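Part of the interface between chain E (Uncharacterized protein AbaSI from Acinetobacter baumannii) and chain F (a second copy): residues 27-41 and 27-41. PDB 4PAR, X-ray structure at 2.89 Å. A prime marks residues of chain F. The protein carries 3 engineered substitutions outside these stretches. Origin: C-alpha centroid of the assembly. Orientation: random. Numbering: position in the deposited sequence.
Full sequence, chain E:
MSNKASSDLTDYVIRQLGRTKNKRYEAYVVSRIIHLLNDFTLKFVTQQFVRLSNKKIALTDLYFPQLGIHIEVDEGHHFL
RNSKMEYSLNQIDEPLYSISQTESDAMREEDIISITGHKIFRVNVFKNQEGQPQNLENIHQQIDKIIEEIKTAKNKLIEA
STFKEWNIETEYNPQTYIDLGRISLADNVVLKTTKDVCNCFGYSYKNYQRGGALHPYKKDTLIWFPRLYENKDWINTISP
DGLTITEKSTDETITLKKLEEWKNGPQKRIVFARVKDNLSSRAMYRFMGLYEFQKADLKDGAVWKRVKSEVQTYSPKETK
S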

# COMPACT_ATOMS: atom_id res chain seq x y z
N ALA E 27 0.18 24.68 4.68
CA ALA E 27 1.28 24.71 5.65
C ALA E 27 2.37 25.70 5.28
O ALA E 27 2.82 26.49 6.11
N TYR E 28 2.79 25.64 4.01
CA TYR E 28 3.82 26.51 3.47
C TYR E 28 3.45 27.98 3.55
O TYR E 28 4.19 28.80 4.10
N VAL E 29 2.29 28.31 2.99
CA VAL E 29 1.83 29.69 2.88
C VAL E 29 1.61 30.33 4.25
O VAL E 29 2.08 31.44 4.51
N VAL E 30 0.90 29.62 5.12
CA VAL E 30 0.67 30.14 6.46
C VAL E 30 1.98 30.26 7.27
O VAL E 30 2.21 31.28 7.93
N SER E 31 2.83 29.24 7.21
CA SER E 31 4.09 29.30 7.96
C SER E 31 4.95 30.46 7.46
O SER E 31 5.60 31.15 8.25
N ARG E 32 4.93 30.71 6.15
CA ARG E 32 5.74 31.80 5.63
C ARG E 32 5.15 33.14 6.04
O ARG E 32 5.90 34.06 6.39
N ILE E 33 3.83 33.26 6.02
CA ILE E 33 3.19 34.49 6.47
C ILE E 33 3.56 34.79 7.92
O ILE E 33 4.03 35.89 8.23
N ILE E 34 3.38 33.80 8.80
CA ILE E 34 3.69 33.99 10.22
C ILE E 34 5.16 34.34 10.46
O ILE E 34 5.46 35.31 11.16
N HIS E 35 6.06 33.58 9.85
CA HIS E 35 7.49 33.76 10.10
C HIS E 35 8.01 35.08 9.54
O HIS E 35 8.83 35.75 10.18
N LEU E 36 7.55 35.47 8.36
CA LEU E 36 7.98 36.72 7.75
C LEU E 36 7.38 37.92 8.47
O LEU E 36 8.05 38.95 8.63
N LEU E 37 6.13 37.80 8.89
CA LEU E 37 5.47 38.85 9.66
C LEU E 37 6.24 39.13 10.93
O LEU E 37 6.56 40.28 11.25
N ASN E 38 6.53 38.05 11.66
CA ASN E 38 7.39 38.08 12.84
C ASN E 38 6.87 39.00 13.95
O ASN E 38 7.64 39.51 14.76
N ASP E 39 5.56 39.21 13.98
CA ASP E 39 4.96 39.97 15.06
C ASP E 39 4.10 39.03 15.89
O ASP E 39 3.03 38.60 15.46
N PHE E 40 4.59 38.69 17.08
CA PHE E 40 3.87 37.78 17.96
C PHE E 40 3.07 38.50 19.05
O PHE E 40 2.51 37.87 19.94
N THR E 41 3.05 39.83 18.98
CA THR E 41 2.04 40.59 19.70
C THR E 41 0.67 40.40 19.03
O THR E 41 -0.36 40.82 19.57
N ALA F 27 8.94 20.80 12.06
CA ALA F 27 8.32 21.67 11.06
C ALA F 27 8.55 23.15 11.34
O ALA F 27 8.85 23.92 10.43
N TYR F 28 8.41 23.54 12.61
CA TYR F 28 8.53 24.95 12.96
C TYR F 28 9.92 25.47 12.68
O TYR F 28 10.10 26.47 11.97
N VAL F 29 10.90 24.77 13.24
CA VAL F 29 12.29 25.17 13.15
C VAL F 29 12.75 25.20 11.71
O VAL F 29 13.33 26.19 11.25
N VAL F 30 12.47 24.12 10.99
CA VAL F 30 12.94 24.01 9.62
C VAL F 30 12.28 25.05 8.73
O VAL F 30 12.96 25.77 7.99
N SER F 31 10.95 25.15 8.80
CA SER F 31 10.24 26.08 7.93
C SER F 31 10.71 27.50 8.21
O SER F 31 10.92 28.29 7.27
N ARG F 32 10.92 27.83 9.48
CA ARG F 32 11.36 29.18 9.81
C ARG F 32 12.77 29.43 9.27
O ARG F 32 13.05 30.51 8.73
N ILE F 33 13.65 28.44 9.40
CA ILE F 33 15.01 28.57 8.85
C ILE F 33 14.96 28.85 7.35
O ILE F 33 15.57 29.81 6.87
N ILE F 34 14.22 28.02 6.62
CA ILE F 34 14.13 28.19 5.18
C ILE F 34 13.56 29.55 4.79
O ILE F 34 14.17 30.26 3.99
N HIS F 35 12.41 29.92 5.35
CA HIS F 35 11.76 31.17 4.95
C HIS F 35 12.58 32.40 5.32
O HIS F 35 12.64 33.35 4.56
N LEU F 36 13.21 32.38 6.49
CA LEU F 36 14.01 33.53 6.92
C LEU F 36 15.31 33.61 6.13
O LEU F 36 15.85 34.70 5.92
N LEU F 37 15.82 32.46 5.70
CA LEU F 37 16.93 32.44 4.77
C LEU F 37 16.47 32.86 3.38
O LEU F 37 17.02 33.79 2.79
N ASN F 38 15.48 32.14 2.87
CA ASN F 38 14.85 32.34 1.55
C ASN F 38 15.85 32.64 0.41
O ASN F 38 15.62 33.48 -0.46
N ASP F 39 16.96 31.91 0.43
CA ASP F 39 17.86 31.83 -0.72
C ASP F 39 17.69 30.47 -1.37
O ASP F 39 18.07 29.45 -0.80
N PHE F 40 17.12 30.44 -2.57
CA PHE F 40 16.83 29.17 -3.23
C PHE F 40 17.90 28.76 -4.24
O PHE F 40 17.76 27.75 -4.92
N THR F 41 18.98 29.53 -4.31
CA THR F 41 20.17 29.03 -4.98
C THR F 41 20.78 27.93 -4.11
O THR F 41 21.67 27.19 -4.55

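Two copies of one helix, covering residues 27-37 of each stretch, cross at 66° with their axes 9.5 Å apart at closest approach, in a near-symmetric contact built on a reciprocal pair of histidines; the two stretches together bury 629 Å², both sides summed. His35 and His35′ point toward the partner helix and have the largest areas covered by the other stretch. Each takes chi1 m (-70° and -67°) and enters a hole in the other helix: His35 sits among Tyr28′, Ser31′, Arg32′ and His35′, and His35′ among the matching four. The two rings approach edge to edge, with ND1 of His35 3.8 Å from ND1 of His35′. One face of each ring is covered by an arginine. CB of Arg32 lies 3.6 Å from the centroid of the His35′ ring and CB of Arg32′ 3.5 Å from that of His35, both close to the ring normal, as expected of CH-pi contacts.

The ring edges meet Ser31 and Tyr28. The serines point toward the partner with chi1 p; OG of Ser31 is 3.1 Å from CE1 of His35′, and OG of Ser31′ 3.0 Å from CE1 of His35. Ser31′ OG also donates to Ala27′ O at 2.7 Å, a bond back to its own helix. Tyr28 and Tyr28′, both chi1 t, leave their helices sideways, but their ends come nearer the other chain, and each offers a ring face to a histidine edge. NE2 of His35′ is 3.3 Å from CE1 of Tyr28, and NE2 of His35 is 3.3 Å from CE1 of Tyr28′; the ring planes stand at 82° and 75°. Beyond the helices, Phe40 and Phe40′, both chi1 m, point inward and meet the tyrosine ends: CZ of Phe40 is 3.7 Å from OH of Tyr28′, and CZ of Phe40′ 4.0 Å from OH of Tyr28.

Leucine packing lies beside the histidines. CD1 of Leu36 reaches CB of His35′ at 3.8 Å, and CD1 of Leu36′ reaches CB of His35 at the same distance, with both leucines at chi1 -92°, between wells.

The symmetry breaks at Asn38. Both arginines run out with chi1 to chi3 all t, but Asn38, chi1 t, accepts a hydrogen bond at OD1 from NH2 of Arg32′ at 3.3 Å and a weak one from NH1 of Arg32′ at 3.5 Å. Asn38′ adopts chi1 p (90°); its ND2 donates to Leu37′ O over a very short 2.3 Å, NH1 of Arg32 lies 3.9 Å from CB of Asn38′, and no hydrogen bond forms between Arg32 and Asn38′.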

# COMPACT_ATOMS: atom_id res chain seq x y z
CB ALA E 27 1.88 23.33 5.79
CB TYR E 28 4.10 26.14 2.02
CG TYR E 28 5.24 26.93 1.43
CD1 TYR E 28 6.55 26.55 1.65
CD2 TYR E 28 5.00 28.07 0.66
CE1 TYR E 28 7.60 27.26 1.12
CE2 TYR E 28 6.04 28.79 0.13
CZ TYR E 28 7.34 28.38 0.37
OH TYR E 28 8.40 29.09 -0.15
CB VAL E 29 0.53 29.78 2.06
CG1 VAL E 29 -0.06 31.18 2.14
CG2 VAL E 29 0.80 29.39 0.61
CB VAL E 30 -0.33 29.27 7.23
CG1 VAL E 30 -0.45 29.74 8.68
CG2 VAL E 30 -1.68 29.32 6.54
CB SER E 31 4.87 27.99 7.87
OG SER E 31 5.26 27.72 6.54
CB ARG E 32 5.87 31.73 4.11
CG ARG E 32 6.85 32.77 3.57
CD ARG E 32 7.03 32.69 2.07
NE ARG E 32 7.72 33.87 1.55
CZ ARG E 32 9.04 33.97 1.41
NH1 ARG E 32 9.82 32.96 1.73
NH2 ARG E 32 9.56 35.08 0.93
CB ILE E 33 1.66 34.45 6.33
CG1 ILE E 33 1.26 34.49 4.86
CG2 ILE E 33 1.03 35.64 7.05
CD1 ILE E 33 -0.20 34.23 4.64
CB ILE E 34 3.36 32.73 11.03
CG1 ILE E 34 1.86 32.49 11.02
CG2 ILE E 34 3.83 32.90 12.46
CD1 ILE E 34 1.07 33.64 11.59
CB HIS E 35 8.28 32.59 9.51
CG HIS E 35 8.08 31.31 10.26
ND1 HIS E 35 8.01 30.08 9.63
CD2 HIS E 35 7.94 31.06 11.58
CE1 HIS E 35 7.83 29.13 10.53
NE2 HIS E 35 7.78 29.70 11.72
CB LEU E 36 7.61 36.77 6.27
CG LEU E 36 8.65 36.27 5.27
CD1 LEU E 36 9.16 34.90 5.66
CD2 LEU E 36 8.07 36.24 3.87
CB LEU E 37 4.03 38.45 9.98
CG LEU E 37 3.16 39.40 10.79
CD1 LEU E 37 3.29 40.82 10.26
CD2 LEU E 37 1.72 38.94 10.74
CB ASN E 38 8.81 38.48 12.45
CG ASN E 38 9.85 38.00 13.44
OD1 ASN E 38 9.66 36.99 14.12
ND2 ASN E 38 10.95 38.73 13.54
CB ASP E 39 4.12 41.13 14.51
CG ASP E 39 3.82 42.18 15.55
OD1 ASP E 39 3.82 41.85 16.76
OD2 ASP E 39 3.58 43.35 15.17
CB PHE E 40 4.83 36.76 18.54
CG PHE E 40 5.29 35.75 17.53
CD1 PHE E 40 4.49 34.67 17.19
CD2 PHE E 40 6.51 35.91 16.88
CE1 PHE E 40 4.91 33.75 16.24
CE2 PHE E 40 6.93 35.00 15.93
CZ PHE E 40 6.13 33.92 15.61
CB THR E 41 2.38 42.09 19.75
OG1 THR E 41 2.33 42.63 18.42
CG2 THR E 41 3.76 42.30 20.33
CB ALA F 27 6.84 21.40 10.97
CB TYR F 28 8.20 25.18 14.43
CG TYR F 28 8.18 26.65 14.78
CD1 TYR F 28 7.06 27.43 14.49
CD2 TYR F 28 9.28 27.28 15.36
CE1 TYR F 28 7.02 28.77 14.79
CE2 TYR F 28 9.25 28.63 15.67
CZ TYR F 28 8.11 29.38 15.37
OH TYR F 28 8.05 30.72 15.66
CB VAL F 29 13.18 24.24 13.98
CG1 VAL F 29 14.65 24.53 13.71
CG2 VAL F 29 12.86 24.39 15.46
CB VAL F 30 12.70 22.61 9.05
CG1 VAL F 30 13.06 22.57 7.56
CG2 VAL F 30 13.52 21.58 9.84
CB SER F 31 8.73 25.96 8.11
OG SER F 31 8.33 26.36 9.41
CB ARG F 32 11.31 29.45 11.31
CG ARG F 32 11.66 30.90 11.63
CD ARG F 32 11.47 31.26 13.08
NE ARG F 32 12.08 32.55 13.38
CZ ARG F 32 11.45 33.72 13.30
NH1 ARG F 32 10.17 33.77 12.92
NH2 ARG F 32 12.09 34.84 13.59
CB ILE F 33 15.86 27.31 9.08
CG1 ILE F 33 16.25 27.19 10.55
CG2 ILE F 33 17.13 27.35 8.22
CD1 ILE F 33 17.11 25.99 10.84
CB ILE F 34 13.27 27.11 4.54
CG1 ILE F 34 13.88 25.74 4.85
CG2 ILE F 34 13.21 27.32 3.04
CD1 ILE F 34 15.30 25.60 4.33
CB HIS F 35 10.37 31.29 5.57
CG HIS F 35 9.39 30.29 5.05
ND1 HIS F 35 8.37 29.77 5.82
CD2 HIS F 35 9.29 29.69 3.84
CE1 HIS F 35 7.69 28.90 5.11
NE2 HIS F 35 8.22 28.83 3.91
CB LEU F 36 14.30 33.46 8.41
CG LEU F 36 13.32 34.16 9.36
CD1 LEU F 36 11.91 33.63 9.19
CD2 LEU F 36 13.78 34.00 10.80
CB LEU F 37 17.56 31.04 4.72
CG LEU F 37 18.56 30.71 3.62
CD1 LEU F 37 19.72 31.69 3.59
CD2 LEU F 37 19.07 29.29 3.79
CB ASN F 38 13.71 33.39 1.65
CG ASN F 38 14.15 34.82 1.41
OD1 ASN F 38 13.45 35.62 0.81
ND2 ASN F 38 15.35 35.15 1.89
CB ASP F 39 19.32 32.05 -0.31
CG ASP F 39 20.28 32.07 -1.50
OD1 ASP F 39 19.88 31.70 -2.63
OD2 ASP F 39 21.44 32.47 -1.31
CB PHE F 40 15.45 29.23 -3.85
CG PHE F 40 14.35 29.25 -2.83
CD1 PHE F 40 13.88 30.46 -2.33
CD2 PHE F 40 13.83 28.08 -2.33
CE1 PHE F 40 12.89 30.49 -1.37
CE2 PHE F 40 12.84 28.10 -1.37
CZ PHE F 40 12.37 29.30 -0.89
CB THR F 41 21.21 30.14 -5.24
OG1 THR F 41 21.69 30.65 -3.99
CG2 THR F 41 20.60 31.28 -6.04